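Local coordinates for protein COG0778: Nitroreductase (Streptococcus pneumoniae, PDB 2B67) that binds flavin mononucleotide as a homodimeric nitroreductase-family protein and probably uses it to oxidise NAD(P)H and reduce an acceptor, at residues V51-Y65 and G158-I170. Sequence-based numbering, arbitrary orientation.
Sequences VVVREKNAELAKLAY and GFDKSKVNEVLEI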
loop_
_atom_site.group_PDB
_atom_site.type_symbol
_atom_site.label_atom_id
_atom_site.label_comp_id
_atom_site.label_asym_id
_atom_site.label_seq_id
_atom_site.Cartn_x
_atom_site.Cartn_y
_atom_site.Cartn_z
ATOM N N VAL A 51 0.313 -10.256 -12.919
ATOM C CA VAL A 51 0.805 -11.307 -13.787
ATOM C C VAL A 51 1.022 -12.572 -12.946
ATOM O O VAL A 51 1.965 -12.640 -12.153
ATOM C CB VAL A 51 2.076 -10.868 -14.569
ATOM C CG1 VAL A 51 2.517 -11.989 -15.488
ATOM C CG2 VAL A 51 1.782 -9.593 -15.410
ATOM N N VAL A 52 0.112 -13.544 -13.099
ATOM C CA VAL A 52 0.181 -14.794 -12.356
ATOM C C VAL A 52 1.128 -15.795 -13.034
ATOM O O VAL A 52 0.832 -16.346 -14.106
ATOM C CB VAL A 52 -1.228 -15.386 -12.134
ATOM C CG1 VAL A 52 -1.163 -16.678 -11.391
ATOM C CG2 VAL A 52 -2.105 -14.371 -11.388
ATOM N N VAL A 53 2.262 -16.027 -12.406
ATOM C CA VAL A 53 3.303 -16.832 -13.032
ATOM C C VAL A 53 3.254 -18.258 -12.508
ATOM O O VAL A 53 3.495 -18.501 -11.312
ATOM C CB VAL A 53 4.689 -16.205 -12.834
ATOM C CG1 VAL A 53 5.782 -17.027 -13.537
ATOM C CG2 VAL A 53 4.656 -14.736 -13.365
ATOM N N ARG A 54 2.942 -19.178 -13.424
ATOM C CA ARG A 54 2.873 -20.607 -13.138
ATOM C C ARG A 54 3.785 -21.377 -14.087
ATOM O O ARG A 54 4.175 -22.493 -13.789
ATOM C CB ARG A 54 1.433 -21.149 -13.289
ATOM C CG ARG A 54 0.556 -20.841 -12.118
ATOM C CD ARG A 54 -0.880 -21.442 -12.275
ATOM N NE ARG A 54 -1.751 -20.960 -11.191
ATOM C CZ ARG A 54 -1.856 -21.513 -9.971
ATOM N NH1 ARG A 54 -2.672 -20.951 -9.097
ATOM N NH2 ARG A 54 -1.161 -22.604 -9.612
ATOM N N GLU A 55 4.089 -20.784 -15.233
ATOM C CA GLU A 55 4.932 -21.422 -16.217
ATOM C C GLU A 55 6.356 -20.887 -16.273
ATOM O O GLU A 55 7.268 -21.685 -16.447
ATOM C CB GLU A 55 4.299 -21.392 -17.614
ATOM C CG GLU A 55 3.809 -22.757 -18.052
ATOM C CD GLU A 55 2.336 -22.948 -17.795
ATOM O OE1 GLU A 55 1.981 -23.621 -16.790
ATOM O OE2 GLU A 55 1.535 -22.408 -18.608
ATOM N N LYS A 56 6.537 -19.569 -16.133
ATOM C CA LYS A 56 7.851 -18.906 -16.283
ATOM C C LYS A 56 8.633 -18.696 -14.963
ATOM O O LYS A 56 9.536 -17.858 -14.890
ATOM C CB LYS A 56 7.710 -17.568 -17.058
ATOM C CG LYS A 56 7.175 -17.766 -18.508
ATOM C CD LYS A 56 7.187 -16.471 -19.312
ATOM C CE LYS A 56 7.111 -16.755 -20.830
ATOM N NZ LYS A 56 5.720 -17.161 -21.278
ATOM N N ASN A 57 8.299 -19.483 -13.942
ATOM C CA ASN A 57 8.879 -19.304 -12.621
ATOM C C ASN A 57 10.390 -19.429 -12.574
ATOM O O ASN A 57 11.040 -18.660 -11.880
ATOM C CB ASN A 57 8.276 -20.265 -11.615
ATOM C CG ASN A 57 6.770 -20.129 -11.529
ATOM O OD1 ASN A 57 6.235 -19.600 -10.559
ATOM N ND2 ASN A 57 6.093 -20.592 -12.554
ATOM N N ALA A 58 10.938 -20.410 -13.277
ATOM C CA ALA A 58 12.391 -20.644 -13.233
ATOM C C ALA A 58 13.161 -19.490 -13.877
ATOM O O ALA A 58 14.202 -19.096 -13.369
ATOM C CB ALA A 58 12.760 -21.977 -13.906
ATOM N N GLU A 59 12.656 -19.025 -15.024
ATOM C CA GLU A 59 13.147 -17.849 -15.739
ATOM C C GLU A 59 13.106 -16.622 -14.824
ATOM O O GLU A 59 14.124 -15.955 -14.600
ATOM C CB GLU A 59 12.259 -17.572 -16.965
ATOM C CG GLU A 59 12.856 -17.894 -18.349
ATOM C CD GLU A 59 12.466 -16.858 -19.423
ATOM O OE1 GLU A 59 13.357 -16.093 -19.881
ATOM O OE2 GLU A 59 11.269 -16.796 -19.799
ATOM N N LEU A 60 11.922 -16.345 -14.288
ATOM C CA LEU A 60 11.719 -15.184 -13.403
ATOM C C LEU A 60 12.686 -15.198 -12.236
ATOM O O LEU A 60 13.266 -14.172 -11.886
ATOM C CB LEU A 60 10.253 -15.115 -12.910
ATOM C CG LEU A 60 9.918 -13.977 -11.955
ATOM C CD1 LEU A 60 10.165 -12.588 -12.632
ATOM C CD2 LEU A 60 8.476 -14.107 -11.439
ATOM N N ALA A 61 12.877 -16.379 -11.634
ATOM C CA ALA A 61 13.730 -16.511 -10.469
ATOM C C ALA A 61 15.171 -16.065 -10.723
ATOM O O ALA A 61 15.841 -15.611 -9.790
ATOM C CB ALA A 61 13.722 -17.961 -9.977
ATOM N N LYS A 62 15.646 -16.209 -11.961
ATOM C CA LYS A 62 17.013 -15.756 -12.349
ATOM C C LYS A 62 17.192 -14.261 -12.210
ATOM O O LYS A 62 18.349 -13.779 -12.189
ATOM C CB LYS A 62 17.334 -16.146 -13.789
ATOM C CG LYS A 62 17.391 -17.637 -14.018
ATOM C CD LYS A 62 17.701 -17.909 -15.477
ATOM C CE LYS A 62 17.615 -19.390 -15.745
ATOM N NZ LYS A 62 17.537 -19.608 -17.221
ATOM N N LEU A 63 16.061 -13.532 -12.096
ATOM C CA LEU A 63 16.066 -12.063 -11.899
ATOM C C LEU A 63 16.069 -11.616 -10.431
ATOM O O LEU A 63 16.185 -10.420 -10.108
ATOM C CB LEU A 63 14.867 -11.447 -12.603
ATOM C CG LEU A 63 14.694 -11.744 -14.086
ATOM C CD1 LEU A 63 13.563 -10.887 -14.556
ATOM C CD2 LEU A 63 15.995 -11.502 -14.915
ATOM N N ALA A 64 15.921 -12.585 -9.539
ATOM C CA ALA A 64 15.786 -12.291 -8.105
ATOM C C ALA A 64 17.161 -12.297 -7.431
ATOM O O ALA A 64 17.991 -13.155 -7.752
ATOM C CB ALA A 64 14.855 -13.347 -7.450
ATOM N N TYR A 65 17.400 -11.387 -6.490
ATOM C CA TYR A 65 18.706 -11.306 -5.816
ATOM C C TYR A 65 18.799 -12.219 -4.583
ATOM O O TYR A 65 17.794 -12.458 -3.909
ATOM C CB TYR A 65 18.988 -9.882 -5.315
ATOM C CG TYR A 65 18.866 -8.742 -6.322
ATOM C CD1 TYR A 65 18.336 -7.510 -5.929
ATOM C CD2 TYR A 65 19.287 -8.888 -7.627
ATOM C CE1 TYR A 65 18.206 -6.471 -6.826
ATOM C CE2 TYR A 65 19.170 -7.856 -8.529
ATOM C CZ TYR A 65 18.624 -6.651 -8.112
ATOM O OH TYR A 65 18.549 -5.604 -9.003
ATOM N N GLY A 158 13.594 -7.125 -3.945
ATOM C CA GLY A 158 14.971 -7.406 -4.433
ATOM C C GLY A 158 15.037 -8.289 -5.685
ATOM O O GLY A 158 15.267 -9.526 -5.604
ATOM N N PHE A 159 14.820 -7.655 -6.844
ATOM C CA PHE A 159 14.867 -8.311 -8.131
ATOM C C PHE A 159 15.201 -7.262 -9.176
ATOM O O PHE A 159 15.105 -6.046 -8.912
ATOM C CB PHE A 159 13.543 -9.044 -8.480
ATOM C CG PHE A 159 12.363 -8.131 -8.631
ATOM C CD1 PHE A 159 11.655 -7.686 -7.516
ATOM C CD2 PHE A 159 11.944 -7.716 -9.890
ATOM C CE1 PHE A 159 10.521 -6.829 -7.671
ATOM C CE2 PHE A 159 10.831 -6.883 -10.038
ATOM C CZ PHE A 159 10.127 -6.441 -8.929
ATOM N N ASP A 160 15.615 -7.745 -10.348
ATOM C CA ASP A 160 16.116 -6.927 -11.437
ATOM C C ASP A 160 14.952 -6.450 -12.312
ATOM O O ASP A 160 14.565 -7.134 -13.249
ATOM C CB ASP A 160 17.081 -7.765 -12.298
ATOM C CG ASP A 160 17.696 -6.962 -13.425
ATOM O OD1 ASP A 160 17.367 -5.753 -13.508
ATOM O OD2 ASP A 160 18.538 -7.511 -14.187
ATOM N N LYS A 161 14.405 -5.290 -11.992
ATOM C CA LYS A 161 13.212 -4.785 -12.650
ATOM C C LYS A 161 13.363 -4.612 -14.154
ATOM O O LYS A 161 12.379 -4.742 -14.887
ATOM C CB LYS A 161 12.742 -3.470 -12.017
ATOM C CG LYS A 161 12.064 -3.662 -10.667
ATOM C CD LYS A 161 11.986 -2.355 -9.907
ATOM C CE LYS A 161 11.206 -2.472 -8.585
ATOM N NZ LYS A 161 10.753 -1.108 -8.182
ATOM N N SER A 162 14.596 -4.357 -14.609
ATOM C CA SER A 162 14.862 -4.052 -16.023
ATOM C C SER A 162 14.665 -5.254 -16.957
ATOM O O SER A 162 14.559 -5.102 -18.186
ATOM C CB SER A 162 16.295 -3.513 -16.180
ATOM O OG SER A 162 17.280 -4.536 -16.025
ATOM N N LYS A 163 14.602 -6.462 -16.416
ATOM C CA LYS A 163 14.435 -7.613 -17.334
ATOM C C LYS A 163 13.067 -8.270 -17.243
ATOM O O LYS A 163 12.769 -9.210 -18.011
ATOM C CB LYS A 163 15.539 -8.676 -17.114
ATOM C CG LYS A 163 16.948 -8.206 -17.492
ATOM C CD LYS A 163 18.001 -9.288 -17.203
ATOM C CE LYS A 163 19.397 -8.839 -17.692
ATOM N NZ LYS A 163 20.465 -9.780 -17.182
ATOM N N VAL A 164 12.254 -7.807 -16.295
ATOM C CA VAL A 164 11.011 -8.508 -15.970
ATOM C C VAL A 164 10.019 -8.483 -17.132
ATOM O O VAL A 164 9.371 -9.509 -17.407
ATOM C CB VAL A 164 10.298 -7.995 -14.656
ATOM C CG1 VAL A 164 8.994 -8.757 -14.464
ATOM C CG2 VAL A 164 11.155 -8.241 -13.407
ATOM N N ASN A 165 9.898 -7.337 -17.810
ATOM C CA ASN A 165 8.946 -7.222 -18.927
ATOM C C ASN A 165 9.290 -8.212 -20.013
ATOM O O ASN A 165 8.410 -8.848 -20.566
ATOM C CB ASN A 165 8.941 -5.818 -19.542
ATOM C CG ASN A 165 8.179 -4.813 -18.701
ATOM O OD1 ASN A 165 7.012 -4.497 -18.978
ATOM N ND2 ASN A 165 8.844 -4.282 -17.698
ATOM N N GLU A 166 10.577 -8.306 -20.325
ATOM C CA GLU A 166 11.096 -9.205 -21.350
ATOM C C GLU A 166 10.833 -10.670 -20.982
ATOM O O GLU A 166 10.186 -11.393 -21.728
ATOM C CB GLU A 166 12.592 -8.915 -21.512
ATOM C CG GLU A 166 13.367 -9.812 -22.436
ATOM C CD GLU A 166 14.744 -9.239 -22.746
ATOM O OE1 GLU A 166 15.076 -9.163 -23.964
ATOM O OE2 GLU A 166 15.486 -8.834 -21.791
ATOM N N VAL A 167 11.288 -11.088 -19.800
ATOM C CA VAL A 167 11.060 -12.438 -19.290
ATOM C C VAL A 167 9.574 -12.844 -19.225
ATOM O O VAL A 167 9.213 -13.952 -19.602
ATOM C CB VAL A 167 11.755 -12.609 -17.917
ATOM C CG1 VAL A 167 11.411 -13.921 -17.257
ATOM C CG2 VAL A 167 13.279 -12.483 -18.077
ATOM N N LEU A 168 8.710 -11.950 -18.759
ATOM C CA LEU A 168 7.297 -12.277 -18.613
ATOM C C LEU A 168 6.429 -11.906 -19.818
ATOM O O LEU A 168 5.215 -12.136 -19.786
ATOM C CB LEU A 168 6.726 -11.637 -17.329
ATOM C CG LEU A 168 7.362 -12.072 -16.012
ATOM C CD1 LEU A 168 6.603 -11.568 -14.793
ATOM C CD2 LEU A 168 7.454 -13.574 -15.972
ATOM N N GLU A 169 7.043 -11.324 -20.852
ATOM C CA GLU A 169 6.348 -10.927 -22.080
ATOM C C GLU A 169 5.191 -9.969 -21.801
ATOM O O GLU A 169 4.041 -10.219 -22.183
ATOM C CB GLU A 169 5.877 -12.150 -22.900
ATOM C CG GLU A 169 7.008 -13.127 -23.178
ATOM C CD GLU A 169 6.570 -14.387 -23.944
ATOM O OE1 GLU A 169 5.336 -14.664 -24.065
ATOM O OE2 GLU A 169 7.494 -15.109 -24.413
ATOM N N ILE A 170 5.512 -8.866 -21.134
ATOM C CA ILE A 170 4.524 -7.851 -20.795
ATOM C C ILE A 170 4.983 -6.525 -21.415
ATOM O O ILE A 170 6.159 -6.176 -21.320
ATOM C CB ILE A 170 4.430 -7.670 -19.253
ATOM C CG1 ILE A 170 4.051 -8.983 -18.544
ATOM C CG2 ILE A 170 3.552 -6.459 -18.938
ATOM C CD1 ILE A 170 2.572 -9.494 -18.776
#
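Leu-63 to Tyr-65 and Gly-158 to Asp-160 meet in a single beta bridge, from which helices 57-61 and 161-168 run back nearly antiparallel, at 162° and with their axes 9.8 Å apart. Two backbone bonds clamp the bridge: Asp-160 N to Leu-63 O at 2.7 Å, and Tyr-65 N to Gly-158 O, almost straight at the hydrogen (176°) although the donor stands above the carbonyl plane. One face of the Tyr-65 ring covers Phe-159 CA, which stands 4.0 Å from the ring plane over its centre. Asp-160 is the N-cap of helix 161-168, its OD1 taking both Ser-162 N and Ser-162 OG from one face of the carboxylate.

Between the helices the filling is mainly aliphatic. The two methyls of Leu-63 divide over helix 161-168: CD1 reaches Val-164 CG2 at 3.8 Å and also touches Val-167 CG2, while CD2 rests on Lys-163 CB. Val-167 CG1 packs along Glu-59. Farther on, Leu-168 crosses Val-53 at about a right angle, and Val-51 CG2 meets Ile-170 CD1 tip to tip in a tight 3.5 Å contact. At the outer margin the Lys-56 chain passes Val-167 O and, bent at its last torsion (chi4 75°), brings NZ to Glu-169 OE1 in a long salt bridge of 3.8 Å.

Beyond this end, Arg-204 of the second subunit hydrogen-bonds the carbonyl oxygens of Leu-168 and Glu-169. At the other, Gly-158 N donates to O4 of the flavin and Asn-68 ND2 also hydrogen-bonds Gly-158 O. Directional backbone bonds thus probably steady Gly-158, whereas apolar packing and one long salt bridge join helix 161-168 and the residues after it to 51-63.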